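Local atomic coordinates of alanine glyoxylate transaminase (Thermococcus litoralis, PDB entry 2ZC0), a protein that probably transfers the amino group of alanine to glyoxylate with the help of pyridoxal 5'-phosphate, as a homodimeric aminotransferase. Residues 296-299 with 300-304; 308-311 with 312-316. All coordinates share one frame; numbering follows the deposited sequence.

Contact 1: 296-299 with 300-304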
# COMPACT_ATOMS: atom_id res chain seq x y z
N PHE A 296 -33.79 -28.71 4.39
CA PHE A 296 -32.56 -28.86 5.15
C PHE A 296 -32.77 -30.05 6.07
O PHE A 296 -31.86 -30.85 6.30
CB PHE A 296 -32.27 -27.61 5.98
CG PHE A 296 -31.01 -27.71 6.80
CD1 PHE A 296 -29.77 -27.86 6.18
CD2 PHE A 296 -31.06 -27.69 8.20
CE1 PHE A 296 -28.60 -27.98 6.93
CE2 PHE A 296 -29.90 -27.82 8.96
CZ PHE A 296 -28.67 -27.96 8.32
N GLU A 297 -33.99 -30.14 6.61
CA GLU A 297 -34.35 -31.23 7.51
C GLU A 297 -34.54 -32.50 6.70
O GLU A 297 -33.93 -33.53 6.97
CB GLU A 297 -35.65 -30.90 8.23
CG GLU A 297 -35.55 -30.86 9.74
CD GLU A 297 -36.59 -31.74 10.42
OE1 GLU A 297 -36.95 -31.47 11.59
OE2 GLU A 297 -37.04 -32.73 9.78
N LYS A 298 -35.40 -32.40 5.69
CA LYS A 298 -35.75 -33.53 4.84
C LYS A 298 -34.64 -34.15 3.99
O LYS A 298 -34.65 -35.35 3.78
CB LYS A 298 -36.92 -33.14 3.93
CG LYS A 298 -37.36 -34.26 2.99
CD LYS A 298 -38.68 -33.94 2.30
CE LYS A 298 -39.17 -35.11 1.47
NZ LYS A 298 -40.57 -34.93 0.99
N TYR A 299 -33.70 -33.35 3.50
CA TYR A 299 -32.66 -33.91 2.64
C TYR A 299 -31.24 -33.91 3.18
O TYR A 299 -30.44 -34.78 2.81
CB TYR A 299 -32.67 -33.23 1.27
CG TYR A 299 -33.92 -33.49 0.48
CD1 TYR A 299 -34.97 -32.58 0.47
CD2 TYR A 299 -34.07 -34.68 -0.24
CE1 TYR A 299 -36.13 -32.83 -0.24
CE2 TYR A 299 -35.22 -34.94 -0.96
CZ TYR A 299 -36.25 -34.01 -0.96
OH TYR A 299 -37.40 -34.28 -1.67
N HIS A 300 -30.91 -32.95 4.02
CA HIS A 300 -29.56 -32.88 4.57
C HIS A 300 -29.46 -33.52 5.94
O HIS A 300 -28.67 -34.44 6.14
CB HIS A 300 -29.09 -31.42 4.64
CG HIS A 300 -27.67 -31.27 5.10
ND1 HIS A 300 -27.33 -31.20 6.43
CD2 HIS A 300 -26.51 -31.22 4.41
CE1 HIS A 300 -26.01 -31.12 6.54
NE2 HIS A 300 -25.49 -31.14 5.33
N LEU A 301 -30.26 -33.05 6.89
CA LEU A 301 -30.23 -33.60 8.24
C LEU A 301 -30.51 -35.10 8.31
O LEU A 301 -29.81 -35.83 9.00
CB LEU A 301 -31.21 -32.86 9.15
CG LEU A 301 -30.84 -31.44 9.56
CD1 LEU A 301 -31.91 -30.88 10.48
CD2 LEU A 301 -29.48 -31.43 10.25
N GLU A 302 -31.54 -35.55 7.59
CA GLU A 302 -31.89 -36.97 7.61
C GLU A 302 -31.48 -37.69 6.33
O GLU A 302 -31.92 -38.81 6.07
CB GLU A 302 -33.40 -37.13 7.83
CG GLU A 302 -34.27 -36.55 6.74
CD GLU A 302 -35.75 -36.62 7.07
OE1 GLU A 302 -36.15 -36.09 8.14
OE2 GLU A 302 -36.52 -37.20 6.27
N GLY A 303 -30.63 -37.03 5.54
CA GLY A 303 -30.17 -37.63 4.30
C GLY A 303 -28.66 -37.51 4.16
O GLY A 303 -27.91 -38.39 4.61
N ALA A 304 -28.22 -36.42 3.54
CA ALA A 304 -26.80 -36.18 3.32
C ALA A 304 -25.95 -36.37 4.58
O ALA A 304 -24.97 -37.11 4.57
CB ALA A 304 -26.60 -34.77 2.76
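A wide, pi-type turn near the start of helix 295-322 brings Phe-296 against both His-300 and Leu-301. Phe-296 O takes a nearly straight bond from Leu-301 N (2.8 Å, 173° at the hydrogen), five residues on, while its bond from His-300 N is weak. Glu-302 N bonds to Glu-297 O at 3.2 Å, and Ala-304 N reaches Tyr-299 O at 2.9 Å, so three i+5 bonds, from the carbonyls of Phe-296, Glu-297 and Tyr-299, fall within 296-304. Phe-296 and His-300 both hold CG anti to the backbone N, near 180°, which sends the rings out side by side. Their planes are 10° from parallel, yet the centroids are 5.1 Å apart and the rings barely overlap. Leu-301 makes an off-centre CH-pi contact, CG lying 4.2 Å from the centroid of the Phe-296 ring. On the exposed side Glu-297 OE2 and Glu-302 OE1 come within 3.8 Å, a like-charge approach that may raise the pKa of one carboxylate. Phe-87 and Tyr-91 of helix 78-91 meet the Phe-296 ring edge-to-face, and Tyr-290 of helix 281-292 touches both Phe-296 and His-300. Repeated i+5 bonds of this kind are the signature of a pi-helical widening within an alpha-helix.

Contact 2: 308-311 with 312-316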
# COMPACT_ATOMS: atom_id res chain seq x y z
N TYR A 308 -22.83 -38.74 4.87
CA TYR A 308 -21.45 -38.30 5.07
C TYR A 308 -20.85 -38.95 6.31
O TYR A 308 -19.69 -39.35 6.32
CB TYR A 308 -21.37 -36.77 5.21
CG TYR A 308 -21.61 -36.00 3.92
CD1 TYR A 308 -20.82 -36.23 2.79
CD2 TYR A 308 -22.63 -35.06 3.84
CE1 TYR A 308 -21.05 -35.53 1.60
CE2 TYR A 308 -22.87 -34.36 2.66
CZ TYR A 308 -22.07 -34.60 1.54
OH TYR A 308 -22.31 -33.92 0.38
N LYS A 309 -21.65 -39.03 7.37
CA LYS A 309 -21.19 -39.65 8.61
C LYS A 309 -20.74 -41.08 8.31
O LYS A 309 -19.74 -41.55 8.85
CB LYS A 309 -22.32 -39.64 9.64
CG LYS A 309 -21.93 -40.21 10.98
CD LYS A 309 -23.07 -40.08 11.97
CE LYS A 309 -22.64 -40.55 13.35
NZ LYS A 309 -23.71 -40.32 14.37
N GLU A 310 -21.49 -41.77 7.46
CA GLU A 310 -21.16 -43.14 7.09
C GLU A 310 -19.83 -43.19 6.34
O GLU A 310 -18.97 -44.02 6.63
CB GLU A 310 -22.29 -43.73 6.24
CG GLU A 310 -22.07 -45.15 5.80
CD GLU A 310 -23.25 -45.70 5.03
OE1 GLU A 310 -23.69 -45.03 4.07
OE2 GLU A 310 -23.74 -46.80 5.38
N LYS A 311 -19.66 -42.29 5.38
CA LYS A 311 -18.41 -42.23 4.62
C LYS A 311 -17.28 -41.89 5.59
O LYS A 311 -16.14 -42.32 5.40
CB LYS A 311 -18.49 -41.18 3.53
CG LYS A 311 -19.47 -41.49 2.41
CD LYS A 311 -19.26 -40.49 1.30
CE LYS A 311 -20.21 -40.70 0.13
NZ LYS A 311 -19.81 -39.81 -0.98
N ARG A 312 -17.60 -41.11 6.61
CA ARG A 312 -16.64 -40.70 7.63
C ARG A 312 -16.17 -41.94 8.39
O ARG A 312 -14.97 -42.12 8.63
CB ARG A 312 -17.30 -39.70 8.59
CG ARG A 312 -16.37 -39.04 9.62
CD ARG A 312 -15.96 -40.00 10.73
NE ARG A 312 -17.10 -40.57 11.44
CZ ARG A 312 -17.70 -40.02 12.50
NH1 ARG A 312 -17.27 -38.87 13.00
NH2 ARG A 312 -18.74 -40.64 13.06
N ASP A 313 -17.11 -42.80 8.77
CA ASP A 313 -16.78 -44.01 9.51
C ASP A 313 -16.05 -45.02 8.62
O ASP A 313 -15.10 -45.65 9.06
CB ASP A 313 -18.04 -44.66 10.09
CG ASP A 313 -18.83 -43.71 10.96
OD1 ASP A 313 -18.21 -43.00 11.78
OD2 ASP A 313 -20.07 -43.68 10.84
N ILE A 314 -16.52 -45.14 7.38
CA ILE A 314 -15.92 -46.06 6.41
C ILE A 314 -14.45 -45.73 6.14
O ILE A 314 -13.62 -46.63 6.09
CB ILE A 314 -16.71 -46.05 5.07
CG1 ILE A 314 -18.08 -46.71 5.25
CG2 ILE A 314 -15.94 -46.81 3.99
CD1 ILE A 314 -18.94 -46.71 4.00
N MET A 315 -14.13 -44.44 5.97
CA MET A 315 -12.74 -44.07 5.71
C MET A 315 -11.88 -44.34 6.94
O MET A 315 -10.73 -44.76 6.82
CB MET A 315 -12.61 -42.60 5.30
CG MET A 315 -11.14 -42.19 5.07
SD MET A 315 -10.90 -40.58 4.26
CE MET A 315 -11.33 -41.00 2.59
N LEU A 316 -12.44 -44.08 8.11
CA LEU A 316 -11.71 -44.32 9.35
C LEU A 316 -11.56 -45.82 9.57
O LEU A 316 -10.54 -46.28 10.07
CB LEU A 316 -12.44 -43.69 10.54
CG LEU A 316 -12.43 -42.16 10.56
CD1 LEU A 316 -13.09 -41.68 11.84
CD2 LEU A 316 -10.99 -41.64 10.47
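The guanidinium of Arg-312 has the carboxylate carbon of Asp-313 at its edge and in its plane, whereas Lys-309 O approaches obliquely. The grip is side-on: NE and NH2 of Arg-312 both donate to Asp-313 OD1, each at 2.7 Å. NH2 meets OD1 on the syn side, but NE comes from above the carboxylate plane, 51° out of it. Bends at chi2 (-73°) and chi3 (-57°) fold the Arg-312 chain back to its sequence neighbour. Lys-309 runs alongside, extended, its CG 3.8 Å from Arg-312 NH2. Ordinary i+4 backbone bonds run from Asp-313 N to Lys-309 O (2.9 Å) and from Ile-314 N to Glu-310 O (2.8 Å). One turn apart on the same face, Glu-310 CG packs beside Ile-314 CD1 at 3.9 Å. An asparagine in place of Asp-313 would probably leave Arg-312 NE without its charged mate and the guanidinium less firmly held in its bend. Outside the segments, Glu-223 forms a salt bridge with Arg-312 NH2, and Pro-331 O accepts from NH1. Lys-311 NZ is paired with Asp-45, whose backbone N also hydrogen-bonds to Tyr-308 OH, and Glu-310 with Lys-387. With carboxylates at two of its nitrogens and a carbonyl at the third, the buried Arg-312 guanidinium is probably well compensated and restrained from turning, the two carboxylates offsetting the cost of burying its charge.

Both contacts lie on helix 295-322, in series and on the same side of the chain's centre, with centres about 17 Å apart; each is partly buried. In contact 1 the buried part is mainly aromatic: Phe-296 packs on helices 78-91 and 281-292, His-300 on the latter, while Glu-297, Lys-298 and Glu-302 are exposed. Contact 2 has no exposed residue among those that touch, and its buried side chains include Lys-311 and Arg-312, whose charges are matched by acidic partners; Met-315 packs on helix 389-404. The backbone differs too: i+5 bonds widen 296-304, whereas 308-316 keeps regular i+4 bonds. One helix thus passes from ring packing to ion pairing along its length.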